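Side-chain contact in female germline-specific tumor suppressor gld-1 (Caenorhabditis elegans, PDB 3K6T), which forms homodimers, binds a consensus sequence in target mRNAs and represses translation of the Notch receptor homolog glp-1 in the embryo: residues Asp36-Gly39 with Arg40-Ala44. Residues are numbered along the deposited sequence; the frame is centred on the assembly and turned at random.
Sequences DEIG and RVRVA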
ATOM      1  N   ASP A  36       3.528   2.374  -4.522  1.00 26.18           N
ATOM      2  CA  ASP A  36       2.377   2.946  -5.222  1.00 26.23           C
ATOM      3  C   ASP A  36       1.811   4.123  -4.422  1.00 26.17           C
ATOM      4  O   ASP A  36       1.466   5.154  -4.989  1.00 24.99           O
ATOM      5  CB  ASP A  36       1.252   1.921  -5.394  1.00 23.72           C
ATOM      6  CG  ASP A  36       1.560   0.837  -6.426  1.00 37.11           C
ATOM      7  OD1 ASP A  36       2.566   0.939  -7.154  1.00 34.59           O
ATOM      8  OD2 ASP A  36       0.764  -0.130  -6.504  1.00 36.92           O
ATOM      9  N   GLU A  37       1.684   3.950  -3.108  1.00 25.00           N
ATOM     10  CA  GLU A  37       1.071   4.977  -2.249  1.00 24.05           C
ATOM     11  C   GLU A  37       1.980   6.207  -2.129  1.00 23.40           C
ATOM     12  O   GLU A  37       1.514   7.340  -2.121  1.00 24.75           O
ATOM     13  CB  GLU A  37       0.732   4.402  -0.856  1.00 22.55           C
ATOM     14  CG  GLU A  37       0.066   5.379   0.114  1.00 23.75           C
ATOM     15  CD  GLU A  37      -1.364   5.757  -0.292  1.00 33.85           C
ATOM     16  OE1 GLU A  37      -1.781   5.460  -1.436  1.00 34.67           O
ATOM     17  OE2 GLU A  37      -2.080   6.349   0.542  1.00 29.73           O
ATOM     18  N   ILE A  38       3.281   5.970  -2.042  1.00 26.37           N
ATOM     19  CA  ILE A  38       4.246   7.062  -1.995  1.00 31.69           C
ATOM     20  C   ILE A  38       4.148   7.892  -3.275  1.00 27.31           C
ATOM     21  O   ILE A  38       4.104   9.121  -3.224  1.00 23.44           O
ATOM     22  CB  ILE A  38       5.673   6.526  -1.774  1.00 29.91           C
ATOM     23  CG1 ILE A  38       5.797   5.981  -0.345  1.00 31.31           C
ATOM     24  CG2 ILE A  38       6.720   7.618  -2.051  1.00 31.70           C
ATOM     25  CD1 ILE A  38       7.135   5.318  -0.037  1.00 26.81           C
ATOM     26  N   GLY A  39       4.081   7.203  -4.413  1.00 26.32           N
ATOM     27  CA  GLY A  39       3.909   7.841  -5.708  1.00 30.07           C
ATOM     28  C   GLY A  39       2.652   8.688  -5.787  1.00 24.69           C
ATOM     29  O   GLY A  39       2.697   9.834  -6.224  1.00 27.62           O
ATOM     30  N   ARG A  40       1.530   8.132  -5.345  1.00 26.01           N
ATOM     31  CA  ARG A  40       0.259   8.846  -5.368  1.00 27.65           C
ATOM     32  C   ARG A  40       0.275  10.103  -4.487  1.00 30.83           C
ATOM     33  O   ARG A  40      -0.275  11.137  -4.858  1.00 28.56           O
ATOM     34  CB  ARG A  40      -0.882   7.929  -4.932  1.00 29.28           C
ATOM     35  CG  ARG A  40      -2.245   8.623  -4.940  1.00 31.71           C
ATOM     36  CD  ARG A  40      -3.315   7.774  -4.254  1.00 39.65           C
ATOM     37  NE  ARG A  40      -3.162   7.746  -2.798  1.00 41.68           N
ATOM     38  CZ  ARG A  40      -3.534   8.734  -1.989  1.00 47.18           C
ATOM     39  NH1 ARG A  40      -4.076   9.841  -2.486  1.00 40.29           N
ATOM     40  NH2 ARG A  40      -3.358   8.619  -0.679  1.00 52.78           N
ATOM     41  N   VAL A  41       0.884   9.995  -3.313  1.00 27.88           N
ATOM     42  CA  VAL A  41       0.985  11.119  -2.390  1.00 26.80           C
ATOM     43  C   VAL A  41       1.896  12.232  -2.938  1.00 24.54           C
ATOM     44  O   VAL A  41       1.579  13.410  -2.821  1.00 27.19           O
ATOM     45  CB  VAL A  41       1.491  10.665  -1.003  1.00 28.13           C
ATOM     46  CG1 VAL A  41       1.734  11.876  -0.095  1.00 23.45           C
ATOM     47  CG2 VAL A  41       0.488   9.735  -0.364  1.00 27.78           C
ATOM     48  N   ARG A  42       3.029  11.857  -3.520  1.00 23.82           N
ATOM     49  CA  ARG A  42       3.910  12.843  -4.139  1.00 33.62           C
ATOM     50  C   ARG A  42       3.191  13.574  -5.273  1.00 27.07           C
ATOM     51  O   ARG A  42       3.293  14.790  -5.401  1.00 27.20           O
ATOM     52  CB  ARG A  42       5.177  12.179  -4.679  1.00 29.95           C
ATOM     53  CG  ARG A  42       6.133  11.662  -3.615  1.00 32.16           C
ATOM     54  CD  ARG A  42       7.477  11.328  -4.252  1.00 38.54           C
ATOM     55  NE  ARG A  42       8.313  10.466  -3.422  1.00 45.03           N
ATOM     56  CZ  ARG A  42       9.152  10.906  -2.490  1.00 60.20           C
ATOM     57  NH1 ARG A  42       9.261  12.209  -2.251  1.00 63.13           N
ATOM     58  NH2 ARG A  42       9.881  10.041  -1.793  1.00 57.61           N
ATOM     59  N   VAL A  43       2.466  12.825  -6.092  1.00 26.80           N
ATOM     60  CA  VAL A  43       1.717  13.424  -7.195  1.00 34.67           C
ATOM     61  C   VAL A  43       0.650  14.376  -6.661  1.00 33.98           C
ATOM     62  O   VAL A  43       0.497  15.496  -7.162  1.00 32.15           O
ATOM     63  CB  VAL A  43       1.071  12.356  -8.108  1.00 32.35           C
ATOM     64  CG1 VAL A  43       0.050  12.996  -9.053  1.00 35.33           C
ATOM     65  CG2 VAL A  43       2.139  11.627  -8.894  1.00 33.71           C
ATOM     66  N   ALA A  44      -0.072  13.937  -5.632  1.00 28.05           N
ATOM     67  CA  ALA A  44      -1.106  14.767  -5.016  1.00 33.11           C
ATOM     68  C   ALA A  44      -0.532  16.056  -4.431  1.00 28.92           C
ATOM     69  O   ALA A  44      -1.125  17.125  -4.569  1.00 31.57           O
ATOM     70  CB  ALA A  44      -1.864  13.983  -3.939  1.00 33.22           C
TER
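Arg40, Val41, Arg42 and Val43 each donate their backbone N-H to the carbonyl four residues back, from Asp36 O to Gly39 O, in regular alpha-helical bonds such as Val41 N to Glu37 O at 3.0 Å. On one side of this helix turn, the side chains of Glu37 and Arg40 run side by side, pointing the same way, in an i to i+3 salt bridge. The guanidinium presents its edge, using two nitrogens: NE reaches Glu37 OE1 at 3.0 Å and NH2 reaches Glu37 OE2 at 2.9 Å, both nearly straight. Both oxygens lie close to the guanidinium plane, yet the donors meet them from above the carboxylate, since the two planes are turned 47° apart. Arg40 runs straight out as far as CD and bends at chi3 (73°), bringing NE and NH2 alongside the carboxylate, while Glu37 is itself bent at chi2. The pair belongs to helix 28-49 of the Qua1 homodimerization domain, a helix-turn-helix in which helix 7-20 packs against this one. Tyr9 OH from that helix also hydrogen-bonds Glu37 OE2, and His3 O accepts from Arg40 NH2, while Leu33 of the second subunit packs on Glu37. A leucine in place of Arg40 would probably leave the buried carboxylate without its charged mate, and His3 O without this donor. Further round the helix, the extended chain of Arg42 passes beside Ile38, its NE lying 3.5 Å from Ile38 CG2. Val41 turns CG2 to within 3.1 Å of Glu37 O, and its side chain also touches Tyr9 and Ala5.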